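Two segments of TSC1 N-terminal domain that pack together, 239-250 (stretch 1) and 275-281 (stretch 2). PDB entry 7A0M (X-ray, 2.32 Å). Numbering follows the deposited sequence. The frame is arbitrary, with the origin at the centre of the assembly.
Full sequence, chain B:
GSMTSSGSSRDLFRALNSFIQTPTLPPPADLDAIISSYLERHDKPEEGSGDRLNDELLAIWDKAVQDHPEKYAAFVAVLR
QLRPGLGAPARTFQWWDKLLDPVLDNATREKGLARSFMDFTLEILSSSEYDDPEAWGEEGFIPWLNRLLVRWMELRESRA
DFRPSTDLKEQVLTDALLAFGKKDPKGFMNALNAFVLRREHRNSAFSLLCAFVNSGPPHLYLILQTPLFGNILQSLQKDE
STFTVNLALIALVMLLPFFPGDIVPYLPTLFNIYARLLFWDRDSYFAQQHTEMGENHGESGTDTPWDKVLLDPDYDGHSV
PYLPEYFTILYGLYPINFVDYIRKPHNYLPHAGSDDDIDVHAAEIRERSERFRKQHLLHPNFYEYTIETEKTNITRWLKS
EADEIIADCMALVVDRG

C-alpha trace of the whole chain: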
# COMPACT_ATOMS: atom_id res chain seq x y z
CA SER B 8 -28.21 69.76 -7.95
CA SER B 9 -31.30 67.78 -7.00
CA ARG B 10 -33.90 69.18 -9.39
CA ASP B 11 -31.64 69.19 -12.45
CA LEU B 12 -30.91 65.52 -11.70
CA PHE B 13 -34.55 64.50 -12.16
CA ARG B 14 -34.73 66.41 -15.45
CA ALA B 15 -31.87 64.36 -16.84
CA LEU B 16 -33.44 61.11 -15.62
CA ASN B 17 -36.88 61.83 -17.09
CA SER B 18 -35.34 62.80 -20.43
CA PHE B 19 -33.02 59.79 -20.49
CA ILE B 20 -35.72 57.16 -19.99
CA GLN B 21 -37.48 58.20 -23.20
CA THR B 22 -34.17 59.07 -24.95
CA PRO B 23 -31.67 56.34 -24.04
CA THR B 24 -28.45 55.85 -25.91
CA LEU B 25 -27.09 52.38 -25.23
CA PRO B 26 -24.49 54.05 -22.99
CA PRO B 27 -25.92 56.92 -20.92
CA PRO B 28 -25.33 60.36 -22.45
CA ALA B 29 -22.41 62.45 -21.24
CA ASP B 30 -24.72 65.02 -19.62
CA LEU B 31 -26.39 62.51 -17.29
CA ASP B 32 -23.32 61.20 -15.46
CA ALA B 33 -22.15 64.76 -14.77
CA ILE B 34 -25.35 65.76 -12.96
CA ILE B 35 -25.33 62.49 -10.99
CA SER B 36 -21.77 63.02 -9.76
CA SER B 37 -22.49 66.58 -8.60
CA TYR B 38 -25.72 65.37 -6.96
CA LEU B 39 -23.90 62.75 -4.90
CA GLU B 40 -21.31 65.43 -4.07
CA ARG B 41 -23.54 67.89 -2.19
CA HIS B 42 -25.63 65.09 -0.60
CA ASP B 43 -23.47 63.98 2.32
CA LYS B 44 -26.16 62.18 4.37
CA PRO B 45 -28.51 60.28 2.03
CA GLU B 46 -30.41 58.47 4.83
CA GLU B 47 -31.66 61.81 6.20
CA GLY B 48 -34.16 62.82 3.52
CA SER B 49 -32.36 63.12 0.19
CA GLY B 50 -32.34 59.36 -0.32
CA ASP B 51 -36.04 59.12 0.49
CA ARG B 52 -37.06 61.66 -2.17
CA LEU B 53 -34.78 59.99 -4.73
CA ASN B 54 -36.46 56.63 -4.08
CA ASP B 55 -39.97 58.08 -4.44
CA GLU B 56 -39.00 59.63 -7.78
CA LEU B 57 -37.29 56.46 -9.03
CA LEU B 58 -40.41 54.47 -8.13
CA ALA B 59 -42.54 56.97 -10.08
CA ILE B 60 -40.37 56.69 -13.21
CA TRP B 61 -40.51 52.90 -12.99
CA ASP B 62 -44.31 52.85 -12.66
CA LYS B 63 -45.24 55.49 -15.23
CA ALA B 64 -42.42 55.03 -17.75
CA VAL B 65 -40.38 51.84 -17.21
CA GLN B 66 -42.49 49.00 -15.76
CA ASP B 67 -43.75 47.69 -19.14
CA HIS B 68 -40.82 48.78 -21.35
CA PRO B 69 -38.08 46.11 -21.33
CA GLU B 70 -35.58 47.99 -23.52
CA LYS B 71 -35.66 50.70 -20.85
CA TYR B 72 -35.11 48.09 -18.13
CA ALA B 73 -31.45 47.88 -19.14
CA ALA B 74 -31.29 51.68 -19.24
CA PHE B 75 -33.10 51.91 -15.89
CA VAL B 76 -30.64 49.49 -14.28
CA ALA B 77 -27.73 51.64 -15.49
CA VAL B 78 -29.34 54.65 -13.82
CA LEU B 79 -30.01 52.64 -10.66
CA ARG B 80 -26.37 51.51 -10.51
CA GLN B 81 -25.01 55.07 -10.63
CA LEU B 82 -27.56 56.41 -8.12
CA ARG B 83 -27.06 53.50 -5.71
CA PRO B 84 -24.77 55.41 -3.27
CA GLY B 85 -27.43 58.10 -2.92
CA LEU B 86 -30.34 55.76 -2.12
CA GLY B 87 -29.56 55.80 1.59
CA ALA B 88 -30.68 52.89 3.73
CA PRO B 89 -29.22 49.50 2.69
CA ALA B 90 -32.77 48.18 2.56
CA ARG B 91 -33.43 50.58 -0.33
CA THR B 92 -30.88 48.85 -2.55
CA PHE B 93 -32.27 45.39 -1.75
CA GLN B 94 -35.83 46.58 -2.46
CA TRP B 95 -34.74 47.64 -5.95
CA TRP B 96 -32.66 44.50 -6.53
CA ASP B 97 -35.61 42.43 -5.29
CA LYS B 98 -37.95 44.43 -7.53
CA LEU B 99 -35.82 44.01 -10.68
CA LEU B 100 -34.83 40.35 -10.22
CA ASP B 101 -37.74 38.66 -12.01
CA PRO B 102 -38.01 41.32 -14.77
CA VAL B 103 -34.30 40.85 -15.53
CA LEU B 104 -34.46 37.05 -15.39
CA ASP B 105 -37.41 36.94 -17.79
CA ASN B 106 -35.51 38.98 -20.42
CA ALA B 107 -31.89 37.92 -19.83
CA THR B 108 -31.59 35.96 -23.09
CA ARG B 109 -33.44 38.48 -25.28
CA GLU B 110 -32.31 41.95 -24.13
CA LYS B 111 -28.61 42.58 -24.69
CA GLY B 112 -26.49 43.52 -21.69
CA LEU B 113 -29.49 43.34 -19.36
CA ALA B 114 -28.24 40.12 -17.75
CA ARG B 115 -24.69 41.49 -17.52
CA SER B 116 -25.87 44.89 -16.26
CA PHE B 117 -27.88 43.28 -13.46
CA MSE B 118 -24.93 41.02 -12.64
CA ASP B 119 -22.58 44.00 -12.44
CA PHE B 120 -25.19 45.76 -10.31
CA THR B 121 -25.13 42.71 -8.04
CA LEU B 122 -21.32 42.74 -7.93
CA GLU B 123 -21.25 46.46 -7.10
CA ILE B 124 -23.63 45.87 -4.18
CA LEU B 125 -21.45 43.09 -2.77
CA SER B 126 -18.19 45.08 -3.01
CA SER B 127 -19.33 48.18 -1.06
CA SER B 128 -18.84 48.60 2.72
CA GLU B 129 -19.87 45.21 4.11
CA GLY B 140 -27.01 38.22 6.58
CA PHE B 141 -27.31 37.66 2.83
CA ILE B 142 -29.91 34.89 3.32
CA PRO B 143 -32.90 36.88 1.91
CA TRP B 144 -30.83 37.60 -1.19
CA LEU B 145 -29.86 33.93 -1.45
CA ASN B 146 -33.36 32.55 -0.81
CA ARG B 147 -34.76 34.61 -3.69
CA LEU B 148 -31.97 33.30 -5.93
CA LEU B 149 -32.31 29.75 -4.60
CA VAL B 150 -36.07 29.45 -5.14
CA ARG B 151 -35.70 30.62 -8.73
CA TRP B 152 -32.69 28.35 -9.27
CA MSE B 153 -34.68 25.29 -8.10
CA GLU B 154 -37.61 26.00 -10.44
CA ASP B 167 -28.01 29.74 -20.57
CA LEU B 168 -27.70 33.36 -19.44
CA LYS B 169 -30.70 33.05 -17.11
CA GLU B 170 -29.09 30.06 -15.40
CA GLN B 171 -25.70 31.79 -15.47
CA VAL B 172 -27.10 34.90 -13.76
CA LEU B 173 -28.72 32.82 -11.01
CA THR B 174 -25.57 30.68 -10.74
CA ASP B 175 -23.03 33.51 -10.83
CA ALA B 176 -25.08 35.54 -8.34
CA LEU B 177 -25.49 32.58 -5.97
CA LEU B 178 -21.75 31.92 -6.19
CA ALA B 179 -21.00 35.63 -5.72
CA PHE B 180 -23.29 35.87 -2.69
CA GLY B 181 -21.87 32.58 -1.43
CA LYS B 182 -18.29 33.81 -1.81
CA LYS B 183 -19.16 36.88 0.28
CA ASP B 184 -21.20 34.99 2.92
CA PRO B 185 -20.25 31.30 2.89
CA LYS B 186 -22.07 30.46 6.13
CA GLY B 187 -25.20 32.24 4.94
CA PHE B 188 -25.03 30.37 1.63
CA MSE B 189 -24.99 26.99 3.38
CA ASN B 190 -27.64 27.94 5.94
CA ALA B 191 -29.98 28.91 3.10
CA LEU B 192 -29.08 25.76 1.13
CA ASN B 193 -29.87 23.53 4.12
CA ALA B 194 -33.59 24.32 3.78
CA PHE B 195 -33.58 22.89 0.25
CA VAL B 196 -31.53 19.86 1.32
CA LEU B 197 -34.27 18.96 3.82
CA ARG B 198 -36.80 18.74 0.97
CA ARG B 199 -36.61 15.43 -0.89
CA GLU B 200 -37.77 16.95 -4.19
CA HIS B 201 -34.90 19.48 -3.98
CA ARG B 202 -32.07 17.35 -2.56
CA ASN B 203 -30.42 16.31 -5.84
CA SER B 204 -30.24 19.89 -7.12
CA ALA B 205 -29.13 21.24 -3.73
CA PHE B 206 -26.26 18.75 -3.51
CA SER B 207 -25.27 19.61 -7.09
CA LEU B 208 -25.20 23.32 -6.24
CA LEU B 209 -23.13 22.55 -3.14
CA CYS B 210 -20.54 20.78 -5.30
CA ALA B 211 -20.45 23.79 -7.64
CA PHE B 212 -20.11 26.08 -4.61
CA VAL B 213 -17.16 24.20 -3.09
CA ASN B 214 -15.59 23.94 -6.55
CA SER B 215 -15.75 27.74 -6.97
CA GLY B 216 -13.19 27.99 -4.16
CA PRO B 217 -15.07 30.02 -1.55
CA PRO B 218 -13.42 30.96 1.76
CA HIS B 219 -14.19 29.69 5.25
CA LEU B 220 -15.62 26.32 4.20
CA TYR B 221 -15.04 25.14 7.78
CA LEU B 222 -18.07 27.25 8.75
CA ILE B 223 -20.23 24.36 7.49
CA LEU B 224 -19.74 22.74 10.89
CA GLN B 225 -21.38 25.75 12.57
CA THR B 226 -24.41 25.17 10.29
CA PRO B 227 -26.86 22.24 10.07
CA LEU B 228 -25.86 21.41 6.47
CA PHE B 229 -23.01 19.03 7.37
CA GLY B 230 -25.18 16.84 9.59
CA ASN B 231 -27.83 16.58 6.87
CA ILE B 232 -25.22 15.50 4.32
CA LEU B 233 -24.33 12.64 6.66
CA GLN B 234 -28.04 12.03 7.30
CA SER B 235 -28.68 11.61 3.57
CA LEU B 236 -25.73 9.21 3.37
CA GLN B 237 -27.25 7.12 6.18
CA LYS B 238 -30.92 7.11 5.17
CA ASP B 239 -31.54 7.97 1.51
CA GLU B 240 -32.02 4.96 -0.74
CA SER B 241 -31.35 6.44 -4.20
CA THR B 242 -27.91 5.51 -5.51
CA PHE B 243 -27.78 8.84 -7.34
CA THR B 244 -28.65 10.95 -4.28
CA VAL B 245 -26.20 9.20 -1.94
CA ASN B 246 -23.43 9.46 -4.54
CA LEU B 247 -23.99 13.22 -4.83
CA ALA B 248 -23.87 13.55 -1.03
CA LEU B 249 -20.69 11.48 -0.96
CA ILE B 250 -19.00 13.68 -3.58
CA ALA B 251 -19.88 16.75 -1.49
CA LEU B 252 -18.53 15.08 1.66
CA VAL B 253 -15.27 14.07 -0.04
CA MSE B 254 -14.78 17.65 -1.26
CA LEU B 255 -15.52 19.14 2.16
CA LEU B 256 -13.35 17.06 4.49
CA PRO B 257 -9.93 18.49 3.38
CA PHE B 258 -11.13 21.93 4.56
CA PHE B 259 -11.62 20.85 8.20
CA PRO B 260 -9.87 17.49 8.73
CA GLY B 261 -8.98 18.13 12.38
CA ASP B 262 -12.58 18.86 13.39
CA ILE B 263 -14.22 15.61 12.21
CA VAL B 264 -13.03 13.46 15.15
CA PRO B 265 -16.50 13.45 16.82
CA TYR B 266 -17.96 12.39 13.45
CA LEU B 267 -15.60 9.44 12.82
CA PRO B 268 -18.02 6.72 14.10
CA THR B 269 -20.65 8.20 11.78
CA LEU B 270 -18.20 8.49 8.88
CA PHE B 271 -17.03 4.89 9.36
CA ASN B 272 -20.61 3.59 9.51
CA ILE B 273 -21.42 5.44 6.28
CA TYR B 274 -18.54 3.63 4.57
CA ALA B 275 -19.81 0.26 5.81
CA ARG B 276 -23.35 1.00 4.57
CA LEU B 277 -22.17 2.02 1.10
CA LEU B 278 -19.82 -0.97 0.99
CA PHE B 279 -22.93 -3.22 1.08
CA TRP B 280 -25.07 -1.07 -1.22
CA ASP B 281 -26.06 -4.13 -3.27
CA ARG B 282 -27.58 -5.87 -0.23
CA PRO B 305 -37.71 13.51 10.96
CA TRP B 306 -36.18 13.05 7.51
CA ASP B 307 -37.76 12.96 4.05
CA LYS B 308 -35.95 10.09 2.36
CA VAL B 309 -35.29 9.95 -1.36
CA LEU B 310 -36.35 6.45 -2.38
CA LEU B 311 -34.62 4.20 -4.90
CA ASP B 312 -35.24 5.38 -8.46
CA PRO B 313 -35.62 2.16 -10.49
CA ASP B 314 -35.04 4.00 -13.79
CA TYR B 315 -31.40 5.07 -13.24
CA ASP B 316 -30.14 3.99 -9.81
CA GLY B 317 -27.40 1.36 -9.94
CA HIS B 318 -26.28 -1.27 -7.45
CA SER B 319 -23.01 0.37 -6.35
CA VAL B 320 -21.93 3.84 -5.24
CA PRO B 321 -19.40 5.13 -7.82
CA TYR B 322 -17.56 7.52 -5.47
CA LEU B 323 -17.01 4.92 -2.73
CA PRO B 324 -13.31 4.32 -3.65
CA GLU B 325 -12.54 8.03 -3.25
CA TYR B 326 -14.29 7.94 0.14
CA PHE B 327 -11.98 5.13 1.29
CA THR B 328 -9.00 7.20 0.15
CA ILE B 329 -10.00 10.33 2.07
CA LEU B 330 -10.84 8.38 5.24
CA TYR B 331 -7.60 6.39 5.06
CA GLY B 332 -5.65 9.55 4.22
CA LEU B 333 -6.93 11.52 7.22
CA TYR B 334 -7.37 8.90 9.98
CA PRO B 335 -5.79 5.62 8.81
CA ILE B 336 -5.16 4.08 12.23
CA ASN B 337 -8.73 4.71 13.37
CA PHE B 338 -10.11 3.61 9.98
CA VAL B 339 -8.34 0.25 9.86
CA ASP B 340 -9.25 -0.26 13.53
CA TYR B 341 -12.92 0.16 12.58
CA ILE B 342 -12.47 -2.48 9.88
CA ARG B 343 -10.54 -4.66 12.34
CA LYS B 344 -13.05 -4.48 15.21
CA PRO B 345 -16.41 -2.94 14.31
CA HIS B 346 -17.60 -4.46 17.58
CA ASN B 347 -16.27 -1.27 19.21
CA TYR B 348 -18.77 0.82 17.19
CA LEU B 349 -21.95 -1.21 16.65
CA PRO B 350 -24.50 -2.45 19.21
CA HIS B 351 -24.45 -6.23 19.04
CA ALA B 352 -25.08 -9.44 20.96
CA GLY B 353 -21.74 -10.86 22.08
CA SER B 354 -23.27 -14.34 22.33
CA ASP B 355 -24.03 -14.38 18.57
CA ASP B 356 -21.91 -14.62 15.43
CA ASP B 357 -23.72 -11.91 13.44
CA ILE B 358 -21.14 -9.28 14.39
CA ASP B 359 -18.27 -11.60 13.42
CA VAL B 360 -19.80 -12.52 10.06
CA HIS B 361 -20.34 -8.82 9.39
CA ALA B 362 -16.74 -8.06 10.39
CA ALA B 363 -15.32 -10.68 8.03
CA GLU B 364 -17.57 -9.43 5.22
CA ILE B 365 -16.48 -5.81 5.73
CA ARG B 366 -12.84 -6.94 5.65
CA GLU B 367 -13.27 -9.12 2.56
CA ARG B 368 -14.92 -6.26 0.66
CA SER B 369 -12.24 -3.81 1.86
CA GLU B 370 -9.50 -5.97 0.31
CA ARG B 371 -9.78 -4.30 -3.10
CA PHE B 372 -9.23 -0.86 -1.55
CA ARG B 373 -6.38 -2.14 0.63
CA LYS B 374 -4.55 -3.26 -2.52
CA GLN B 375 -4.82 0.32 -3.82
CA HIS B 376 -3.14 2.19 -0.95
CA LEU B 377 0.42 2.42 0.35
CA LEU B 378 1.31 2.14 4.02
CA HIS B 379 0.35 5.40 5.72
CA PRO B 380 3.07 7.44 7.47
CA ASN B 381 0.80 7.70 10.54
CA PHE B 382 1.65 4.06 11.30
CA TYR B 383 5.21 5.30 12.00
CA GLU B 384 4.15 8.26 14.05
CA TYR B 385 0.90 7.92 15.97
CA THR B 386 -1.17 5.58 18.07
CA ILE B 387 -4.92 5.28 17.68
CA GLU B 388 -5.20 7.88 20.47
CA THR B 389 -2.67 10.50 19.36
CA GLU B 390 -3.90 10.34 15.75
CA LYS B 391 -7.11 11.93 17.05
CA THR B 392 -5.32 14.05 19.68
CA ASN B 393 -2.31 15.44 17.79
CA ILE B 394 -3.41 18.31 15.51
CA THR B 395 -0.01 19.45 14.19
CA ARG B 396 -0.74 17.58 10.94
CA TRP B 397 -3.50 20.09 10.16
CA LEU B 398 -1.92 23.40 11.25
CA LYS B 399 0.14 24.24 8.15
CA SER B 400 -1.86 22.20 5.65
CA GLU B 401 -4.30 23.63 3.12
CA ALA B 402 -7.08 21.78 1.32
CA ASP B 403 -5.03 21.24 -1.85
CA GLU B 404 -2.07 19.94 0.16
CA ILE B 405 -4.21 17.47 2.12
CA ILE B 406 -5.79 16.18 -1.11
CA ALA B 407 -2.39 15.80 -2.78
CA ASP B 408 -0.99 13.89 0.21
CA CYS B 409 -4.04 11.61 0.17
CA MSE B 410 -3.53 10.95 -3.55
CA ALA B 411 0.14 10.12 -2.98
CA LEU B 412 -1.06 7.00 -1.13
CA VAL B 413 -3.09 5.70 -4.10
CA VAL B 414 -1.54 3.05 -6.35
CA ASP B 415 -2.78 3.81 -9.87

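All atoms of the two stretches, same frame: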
# COMPACT_ATOMS: atom_id res chain seq x y z
N ASP B 239 -31.02 7.96 2.87
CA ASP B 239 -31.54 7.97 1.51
C ASP B 239 -31.21 6.66 0.80
O ASP B 239 -30.18 6.03 1.05
CB ASP B 239 -30.97 9.15 0.72
CG ASP B 239 -31.61 10.47 1.13
OD1 ASP B 239 -32.74 10.45 1.65
OD2 ASP B 239 -30.97 11.53 0.91
N GLU B 240 -32.11 6.25 -0.09
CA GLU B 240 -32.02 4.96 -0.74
C GLU B 240 -31.79 5.05 -2.24
O GLU B 240 -31.70 4.01 -2.91
CB GLU B 240 -33.30 4.15 -0.47
CG GLU B 240 -33.57 3.95 1.02
CD GLU B 240 -34.87 3.22 1.29
OE1 GLU B 240 -35.61 2.93 0.33
OE2 GLU B 240 -35.16 2.95 2.48
N SER B 241 -31.69 6.26 -2.80
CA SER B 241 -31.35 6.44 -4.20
C SER B 241 -29.84 6.43 -4.36
O SER B 241 -29.13 7.19 -3.69
CB SER B 241 -31.93 7.76 -4.73
OG SER B 241 -31.45 8.04 -6.03
N THR B 242 -29.35 5.56 -5.25
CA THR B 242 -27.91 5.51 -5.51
C THR B 242 -27.39 6.85 -6.01
O THR B 242 -26.28 7.26 -5.67
CB THR B 242 -27.61 4.40 -6.52
OG1 THR B 242 -28.24 3.19 -6.12
CG2 THR B 242 -26.10 4.17 -6.62
N PHE B 243 -28.20 7.55 -6.81
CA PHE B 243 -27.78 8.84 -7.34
C PHE B 243 -27.67 9.89 -6.24
O PHE B 243 -26.70 10.66 -6.20
CB PHE B 243 -28.76 9.29 -8.43
CG PHE B 243 -28.34 10.54 -9.15
CD1 PHE B 243 -27.41 10.49 -10.17
CD2 PHE B 243 -28.88 11.77 -8.81
CE1 PHE B 243 -27.03 11.64 -10.84
CE2 PHE B 243 -28.51 12.92 -9.47
CZ PHE B 243 -27.57 12.85 -10.49
N THR B 244 -28.66 9.95 -5.35
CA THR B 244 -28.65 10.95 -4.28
C THR B 244 -27.47 10.74 -3.34
O THR B 244 -26.74 11.68 -3.02
CB THR B 244 -29.96 10.91 -3.51
OG1 THR B 244 -31.06 11.01 -4.43
CG2 THR B 244 -30.03 12.05 -2.51
N VAL B 245 -27.28 9.50 -2.88
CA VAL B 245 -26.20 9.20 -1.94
C VAL B 245 -24.84 9.48 -2.57
O VAL B 245 -23.92 9.96 -1.90
CB VAL B 245 -26.31 7.75 -1.45
CG1 VAL B 245 -25.15 7.40 -0.54
CG2 VAL B 245 -27.63 7.53 -0.73
N ASN B 246 -24.70 9.20 -3.86
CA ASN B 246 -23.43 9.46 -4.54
C ASN B 246 -23.14 10.96 -4.61
O ASN B 246 -21.99 11.38 -4.43
CB ASN B 246 -23.44 8.85 -5.94
CG ASN B 246 -22.08 8.91 -6.61
OD1 ASN B 246 -21.14 8.24 -6.18
ND2 ASN B 246 -21.97 9.70 -7.66
N LEU B 247 -24.16 11.77 -4.87
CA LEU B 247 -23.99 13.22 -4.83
C LEU B 247 -23.55 13.68 -3.44
O LEU B 247 -22.61 14.47 -3.30
CB LEU B 247 -25.28 13.92 -5.24
CG LEU B 247 -25.59 13.97 -6.74
CD1 LEU B 247 -26.87 14.75 -6.98
CD2 LEU B 247 -24.44 14.59 -7.50
N ALA B 248 -24.25 13.21 -2.40
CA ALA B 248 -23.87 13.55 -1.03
C ALA B 248 -22.45 13.12 -0.72
O ALA B 248 -21.72 13.82 -0.01
CB ALA B 248 -24.85 12.93 -0.04
N LEU B 249 -22.03 11.96 -1.24
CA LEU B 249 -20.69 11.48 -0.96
C LEU B 249 -19.64 12.35 -1.65
O LEU B 249 -18.58 12.62 -1.08
CB LEU B 249 -20.55 10.02 -1.40
CG LEU B 249 -19.31 9.29 -0.87
CD1 LEU B 249 -19.34 9.25 0.65
CD2 LEU B 249 -19.23 7.89 -1.44
N ILE B 250 -19.92 12.79 -2.88
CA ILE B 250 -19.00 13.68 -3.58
C ILE B 250 -18.85 14.99 -2.80
O ILE B 250 -17.73 15.50 -2.64
CB ILE B 250 -19.48 13.94 -5.02
CG1 ILE B 250 -19.37 12.66 -5.85
CG2 ILE B 250 -18.68 15.06 -5.66
CD1 ILE B 250 -19.90 12.80 -7.26
N ALA B 275 -19.35 1.64 5.73
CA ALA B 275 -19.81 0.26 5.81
C ALA B 275 -21.16 0.09 5.11
O ALA B 275 -21.40 -0.93 4.46
CB ALA B 275 -19.90 -0.19 7.26
N ARG B 276 -22.05 1.08 5.24
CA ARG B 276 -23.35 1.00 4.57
C ARG B 276 -23.18 1.01 3.06
O ARG B 276 -23.78 0.19 2.35
CB ARG B 276 -24.25 2.15 5.01
CG ARG B 276 -25.65 2.06 4.42
CD ARG B 276 -26.32 3.41 4.31
NE ARG B 276 -27.71 3.28 3.85
CZ ARG B 276 -28.40 4.25 3.27
NH1 ARG B 276 -27.85 5.43 3.06
NH2 ARG B 276 -29.66 4.03 2.89
N LEU B 277 -22.37 1.94 2.55
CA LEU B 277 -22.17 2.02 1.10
C LEU B 277 -21.39 0.83 0.57
O LEU B 277 -21.54 0.47 -0.60
CB LEU B 277 -21.46 3.33 0.75
CG LEU B 277 -22.11 4.60 1.31
CD1 LEU B 277 -21.45 5.85 0.73
CD2 LEU B 277 -23.61 4.61 1.06
N LEU B 278 -20.55 0.22 1.41
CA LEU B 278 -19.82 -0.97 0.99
C LEU B 278 -20.76 -2.13 0.67
O LEU B 278 -20.44 -2.97 -0.17
CB LEU B 278 -18.82 -1.38 2.08
CG LEU B 278 -17.76 -2.41 1.70
CD1 LEU B 278 -16.86 -1.86 0.60
CD2 LEU B 278 -16.93 -2.78 2.92
N PHE B 279 -21.93 -2.18 1.32
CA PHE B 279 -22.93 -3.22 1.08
C PHE B 279 -24.16 -2.65 0.38
O PHE B 279 -25.30 -3.02 0.69
CB PHE B 279 -23.35 -3.89 2.39
CG PHE B 279 -22.34 -4.87 2.92
CD1 PHE B 279 -21.09 -4.45 3.33
CD2 PHE B 279 -22.65 -6.22 2.99
CE1 PHE B 279 -20.17 -5.35 3.82
CE2 PHE B 279 -21.73 -7.12 3.47
CZ PHE B 279 -20.49 -6.69 3.89
N TRP B 280 -23.95 -1.72 -0.55
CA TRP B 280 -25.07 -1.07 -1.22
C TRP B 280 -25.91 -2.05 -2.02
O TRP B 280 -27.11 -1.82 -2.21
CB TRP B 280 -24.55 0.05 -2.13
CG TRP B 280 -25.64 0.93 -2.66
CD1 TRP B 280 -26.11 0.97 -3.94
CD2 TRP B 280 -26.39 1.89 -1.92
NE1 TRP B 280 -27.11 1.90 -4.04
CE2 TRP B 280 -27.31 2.48 -2.81
CE3 TRP B 280 -26.39 2.31 -0.59
CZ2 TRP B 280 -28.20 3.47 -2.42
CZ3 TRP B 280 -27.28 3.30 -0.20
CH2 TRP B 280 -28.17 3.86 -1.11
N ASP B 281 -25.32 -3.15 -2.49
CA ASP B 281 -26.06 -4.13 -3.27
C ASP B 281 -26.90 -5.07 -2.42
O ASP B 281 -27.65 -5.88 -2.98
CB ASP B 281 -25.10 -4.94 -4.15
CG ASP B 281 -23.96 -5.55 -3.37
OD1 ASP B 281 -24.00 -5.53 -2.12
OD2 ASP B 281 -23.01 -6.05 -4.01

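Two polar anchors fix this contact, and both join a side chain of the second stretch to the non-helical lead-in or first turn of the first. At one, the indole of Trp280 donates from Trp280 NE1 to Thr242 OG1 at 2.7 Å, with an N-H...O angle of 155°. The hydroxyl lies at the ring edge, near the ring plane, where an indole N-H must find its acceptor, a geometry that suits a bond in the ring plane.

At the other, Arg276 reaches a backbone carbonyl. Arg276 NH2 donates to Asp239 O at 2.8 Å, and Arg276 NH1 makes a weak second bond to the same Asp239 O at 3.1 Å, where the N-H...O angle falls to 130°. The oxygen sits near the guanidinium plane, and one acceptor thus takes both terminal nitrogens. Asp239 is the first residue after a helix to leave helical phi/psi. The carboxylate of Asp239 plays no part in the pairing: its end leads away, and both oxygens are hydrogen-bonded elsewhere in the structure.

Trp280 has the largest area covered by the other stretch, 92 Å², and its six-membered ring lies between these anchors. Its chi1 of -170° (t) carries the indole along the 239-242 backbone, so that Trp280 CH2 comes to 3.7 Å from Asp239 O and Trp280 CZ2 to 3.6 Å from Glu240 O. The helix begins at Thr242. Ser241, the N-cap, has its CA-to-CB bond pointing away from the second stretch, and its OG accepts weak bonds from Phe243 N and Thr244 N, both 3.4 Å from Ser241 OG.

Beyond the polar end the contact becomes apolar. Val245 points toward the second stretch and divides its methyls: Val245 CG2 lies 3.7 Å from Trp280 CH2, while Val245 CG1 lies 3.6 Å from Leu277 CD2. One turn further on, Leu249 CD2 meets Leu277 CD1 at 3.7 Å, so both methyls of Leu277 are in contact. The i, i+4 spacing of Val245 and Leu249 places both on the same side of their helix.

The backbones themselves stay well apart, with 8.4 Å between Thr242 CA and Trp280 CA and 8.8 Å between Val245 CA and Leu277 CA; side chains fill the gap. The rule to read here is economical: directional bonds engage the large side chains at and just before the helix start, and branched aliphatics continue the contact along the helix.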